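Local atomic coordinates of 373aa long hypothetical citrate synthase (Sulfolobus tokodaii, PDB entry 1VGP), a protein that belongs to the citrate synthase family and forms a largely alpha-helical dimer of two copies of the chain. Residues S201-V204 with A205-A209; A341-M344 with E345-D349. All blocks are in the same frame, centred on the assembly; numbering follows the deposited sequence.

Interaction 1: residues S201-V204 with A205-A209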
loop_
_atom_site.group_PDB
_atom_site.type_symbol
_atom_site.label_atom_id
_atom_site.label_comp_id
_atom_site.label_asym_id
_atom_site.label_seq_id
_atom_site.Cartn_x
_atom_site.Cartn_y
_atom_site.Cartn_z
ATOM N N SER A 201 -2.600 3.930 -6.533
ATOM C CA SER A 201 -2.678 3.492 -5.155
ATOM C C SER A 201 -2.162 2.054 -5.036
ATOM O O SER A 201 -1.320 1.748 -4.191
ATOM C CB SER A 201 -4.127 3.583 -4.669
ATOM O OG SER A 201 -4.547 4.928 -4.525
ATOM N N SER A 202 -2.673 1.179 -5.893
ATOM C CA SER A 202 -2.357 -0.235 -5.826
ATOM C C SER A 202 -0.863 -0.466 -5.982
ATOM O O SER A 202 -0.258 -1.255 -5.246
ATOM C CB SER A 202 -3.092 -0.986 -6.930
ATOM O OG SER A 202 -4.497 -0.850 -6.784
ATOM N N ILE A 203 -0.277 0.225 -6.958
ATOM C CA ILE A 203 1.144 0.117 -7.257
ATOM C C ILE A 203 2.021 0.691 -6.149
ATOM O O ILE A 203 3.114 0.175 -5.888
ATOM C CB ILE A 203 1.475 0.834 -8.583
ATOM C CG1 ILE A 203 0.622 0.244 -9.719
ATOM C CG2 ILE A 203 2.961 0.706 -8.892
ATOM C CD1 ILE A 203 0.633 -1.274 -9.780
ATOM N N VAL A 204 1.548 1.755 -5.500
ATOM C CA VAL A 204 2.223 2.294 -4.320
ATOM C C VAL A 204 2.300 1.233 -3.220
ATOM O O VAL A 204 3.324 1.098 -2.541
ATOM C CB VAL A 204 1.482 3.548 -3.759
ATOM C CG1 VAL A 204 2.039 3.917 -2.391
ATOM C CG2 VAL A 204 1.626 4.716 -4.714
ATOM N N ALA A 205 1.210 0.487 -3.046
ATOM C CA ALA A 205 1.177 -0.600 -2.068
ATOM C C ALA A 205 2.144 -1.716 -2.477
ATOM O O ALA A 205 2.843 -2.271 -1.634
ATOM C CB ALA A 205 -0.236 -1.152 -1.959
ATOM N N GLY A 206 2.188 -2.023 -3.772
ATOM C CA GLY A 206 3.131 -3.006 -4.270
ATOM C C GLY A 206 4.575 -2.674 -3.933
ATOM O O GLY A 206 5.296 -3.495 -3.355
ATOM N N ILE A 207 5.004 -1.467 -4.299
ATOM C CA ILE A 207 6.340 -0.983 -3.955
ATOM C C ILE A 207 6.569 -0.981 -2.443
ATOM O O ILE A 207 7.635 -1.373 -1.975
ATOM C CB ILE A 207 6.552 0.456 -4.486
ATOM C CG1 ILE A 207 6.375 0.475 -6.003
ATOM C CG2 ILE A 207 7.934 0.956 -4.095
ATOM C CD1 ILE A 207 6.061 1.840 -6.553
ATOM N N SER A 208 5.566 -0.537 -1.688
ATOM C CA SER A 208 5.684 -0.416 -0.240
ATOM C C SER A 208 5.975 -1.761 0.402
ATOM O O SER A 208 6.669 -1.838 1.416
ATOM C CB SER A 208 4.395 0.156 0.356
ATOM O OG SER A 208 4.208 1.501 -0.021
ATOM N N ALA A 209 5.437 -2.824 -0.188
ATOM C CA ALA A 209 5.675 -4.164 0.328
ATOM C C ALA A 209 6.996 -4.707 -0.208
ATOM O O ALA A 209 7.768 -5.319 0.531
ATOM C CB ALA A 209 4.524 -5.097 -0.053
#
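S208 meets the carbonyl plane of V204 from both of its faces: the backbone N comes to V204 O from one face at 2.9 Å, and the hydroxyl OG comes to the same V204 O from the other at 2.7 Å. The OG stands well above the plane, 37° out of it and off the lone pairs, so one buried oxygen is gripped twice by a single residue. Placing OG beside its own backbone N (chi1 -68°) turns the hydroxyl back along the helix to the preceding turn, which lets serine, small and polar, satisfy itself where water is scarce. Residues 201-209 cover about two and a half turns of helix 199-210 in the mainly alpha-helical citrate synthase fold, lying against the second subunit, whose own V204 packs on V204 here. The backbone pattern is regular: A205 N to S201 O at 3.0 Å, and a nearly straight bond from I207 N to I203 O (3.0 Å, 176° at the hydrogen). On another side of the helix the branched chains of I203 and I207 pass at a slant, CG2 of I203 reaching CD1 of I207 at 4.0 Å. Both suit a place between helices, touching F124 of helix 113-135 and W339 of helix 327-346. The small A205 methyl packs on V192 of helix 184-193.

Interaction 2: residues A341-M344 with E345-D349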
loop_
_atom_site.group_PDB
_atom_site.type_symbol
_atom_site.label_atom_id
_atom_site.label_comp_id
_atom_site.label_asym_id
_atom_site.label_seq_id
_atom_site.Cartn_x
_atom_site.Cartn_y
_atom_site.Cartn_z
ATOM N N ALA A 341 -0.931 -6.737 -14.360
ATOM C CA ALA A 341 -1.567 -7.922 -14.936
ATOM C C ALA A 341 -2.498 -8.590 -13.935
ATOM O O ALA A 341 -3.649 -8.890 -14.249
ATOM C CB ALA A 341 -0.503 -8.924 -15.403
ATOM N N HIS A 342 -1.987 -8.837 -12.734
ATOM C CA HIS A 342 -2.753 -9.538 -11.712
ATOM C C HIS A 342 -3.994 -8.758 -11.315
ATOM O O HIS A 342 -5.068 -9.346 -11.149
ATOM C CB HIS A 342 -1.877 -9.804 -10.482
ATOM C CG HIS A 342 -1.034 -11.029 -10.619
ATOM N ND1 HIS A 342 -1.552 -12.298 -10.496
ATOM C CD2 HIS A 342 0.267 -11.182 -10.958
ATOM C CE1 HIS A 342 -0.607 -13.181 -10.759
ATOM N NE2 HIS A 342 0.507 -12.532 -11.043
ATOM N N ILE A 343 -3.839 -7.441 -11.176
ATOM C CA ILE A 343 -4.951 -6.549 -10.869
ATOM C C ILE A 343 -6.010 -6.630 -11.973
ATOM O O ILE A 343 -7.208 -6.764 -11.695
ATOM C CB ILE A 343 -4.445 -5.095 -10.723
ATOM C CG1 ILE A 343 -3.595 -4.974 -9.457
ATOM C CG2 ILE A 343 -5.613 -4.125 -10.699
ATOM C CD1 ILE A 343 -2.839 -3.662 -9.329
ATOM N N MET A 344 -5.556 -6.557 -13.223
ATOM C CA MET A 344 -6.449 -6.718 -14.364
ATOM C C MET A 344 -7.202 -8.039 -14.248
ATOM O O MET A 344 -8.421 -8.089 -14.410
ATOM C CB MET A 344 -5.658 -6.680 -15.669
ATOM C CG MET A 344 -5.608 -5.313 -16.333
ATOM S SD MET A 344 -4.288 -5.159 -17.573
ATOM C CE MET A 344 -5.026 -5.929 -18.978
ATOM N N GLU A 345 -6.468 -9.106 -13.957
ATOM C CA GLU A 345 -7.046 -10.436 -13.870
ATOM C C GLU A 345 -7.975 -10.574 -12.663
ATOM O O GLU A 345 -9.028 -11.194 -12.756
ATOM C CB GLU A 345 -5.931 -11.478 -13.773
ATOM C CG GLU A 345 -6.426 -12.904 -13.709
ATOM C CD GLU A 345 -5.298 -13.903 -13.613
ATOM O OE1 GLU A 345 -4.597 -13.904 -12.572
ATOM O OE2 GLU A 345 -5.106 -14.686 -14.577
ATOM N N TYR A 346 -7.578 -9.998 -11.534
ATOM C CA TYR A 346 -8.326 -10.161 -10.299
ATOM C C TYR A 346 -9.672 -9.448 -10.357
ATOM O O TYR A 346 -10.663 -9.931 -9.804
ATOM C CB TYR A 346 -7.520 -9.625 -9.110
ATOM C CG TYR A 346 -8.164 -9.908 -7.782
ATOM C CD1 TYR A 346 -7.923 -11.108 -7.119
ATOM C CD2 TYR A 346 -9.056 -8.995 -7.204
ATOM C CE1 TYR A 346 -8.555 -11.400 -5.912
ATOM C CE2 TYR A 346 -9.695 -9.275 -6.001
ATOM C CZ TYR A 346 -9.443 -10.484 -5.357
ATOM O OH TYR A 346 -10.081 -10.791 -4.171
ATOM N N ILE A 347 -9.723 -8.295 -11.019
ATOM C CA ILE A 347 -10.938 -7.480 -10.965
ATOM C C ILE A 347 -11.959 -7.771 -12.070
ATOM O O ILE A 347 -12.950 -7.057 -12.182
ATOM C CB ILE A 347 -10.619 -5.953 -10.986
ATOM C CG1 ILE A 347 -9.913 -5.566 -12.287
ATOM C CG2 ILE A 347 -9.776 -5.583 -9.787
ATOM C CD1 ILE A 347 -9.682 -4.081 -12.418
ATOM N N LYS A 348 -11.747 -8.809 -12.872
ATOM C CA LYS A 348 -12.803 -9.219 -13.757
ATOM C C LYS A 348 -13.962 -9.732 -12.903
ATOM O O LYS A 348 -15.108 -9.360 -13.121
ATOM C CB LYS A 348 -12.308 -10.287 -14.759
ATOM C CG LYS A 348 -11.555 -9.654 -15.941
ATOM C CD LYS A 348 -11.336 -10.597 -17.123
ATOM C CE LYS A 348 -9.996 -11.322 -17.021
ATOM N NZ LYS A 348 -9.898 -12.168 -15.783
ATOM N N ASP A 349 -13.644 -10.539 -11.894
ATOM C CA ASP A 349 -14.617 -10.934 -10.864
ATOM C C ASP A 349 -14.196 -10.366 -9.533
ATOM O O ASP A 349 -13.767 -11.129 -8.673
ATOM C CB ASP A 349 -14.626 -12.449 -10.699
ATOM C CG ASP A 349 -15.885 -13.077 -11.187
ATOM O OD1 ASP A 349 -16.006 -13.195 -12.426
ATOM O OD2 ASP A 349 -16.728 -13.450 -10.348
#
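E345 and H342, three residues apart on the last turns of helix 327-346 in this predominantly helical citrate synthase fold, run side by side in the same direction. The glutamate is the residue most covered by the preceding turn. Its CG is anti to the backbone N (chi1 -179°) and the chain stays extended beyond it, which carries the carboxylate out along the imidazole; the two planes are turned 75° apart, and E345 OE1 stays 4.0 Å from H342 ND1, too far for a direct bond. K13 links the two instead, its NZ making a salt bridge to OE1 and a weak hydrogen bond to ND1. Further partners hold each polar end: OE1 also bonds to T15, OE2 takes the backbone N of E16, and H342 NE2 bonds to D179. A long acidic chain thus suits a place where the N-terminal part of the polypeptide passes the helix, and the lysine next to it would probably favour the charged carboxylate.

M344 and I343 are the next most covered. M344 meets the following turn mainly through its backbone and CB, while its side chain packs on Y52 of helix 43-52. I343, a bulky aliphatic residue, packs on L190 and A193 of helix 184-193; its CG2 makes a looser contact with CD1 of I347 at 4.4 Å.

Helical bonding continues to the end, from E345 N to A341 O (2.8 Å) and from I347 N to I343 O (3.0 Å). I347 is the first residue to leave helical angles, and M344 O is 3.7 Å from K348 N. The lysine, bent at both chi3 and chi4, curls back until K348 NZ makes a weak hydrogen bond to E345 O at 3.3 Å.

How the interactions relate
Interaction 1 comes first along the chain, in helix 199-210, and interaction 2 follows at the C-terminal end of helix 327-346. Their centres lie about 16 Å apart, yet the helices touch: the S202 CB and I343 CD1 atoms are 3.6 Å from each other, with I203 CD1 also near that methyl at 4.2 Å. Interaction 1 is the more deeply placed, about 12 Å from the centre of the chain against about 19 Å for interaction 2. Both pack on helix 184-193, so sequence segments more than 130 residues apart meet where helices 199-210 and 327-346 pack together, interaction 1 in the dimer interface and interaction 2 touching the second subunit through Y346 and D349.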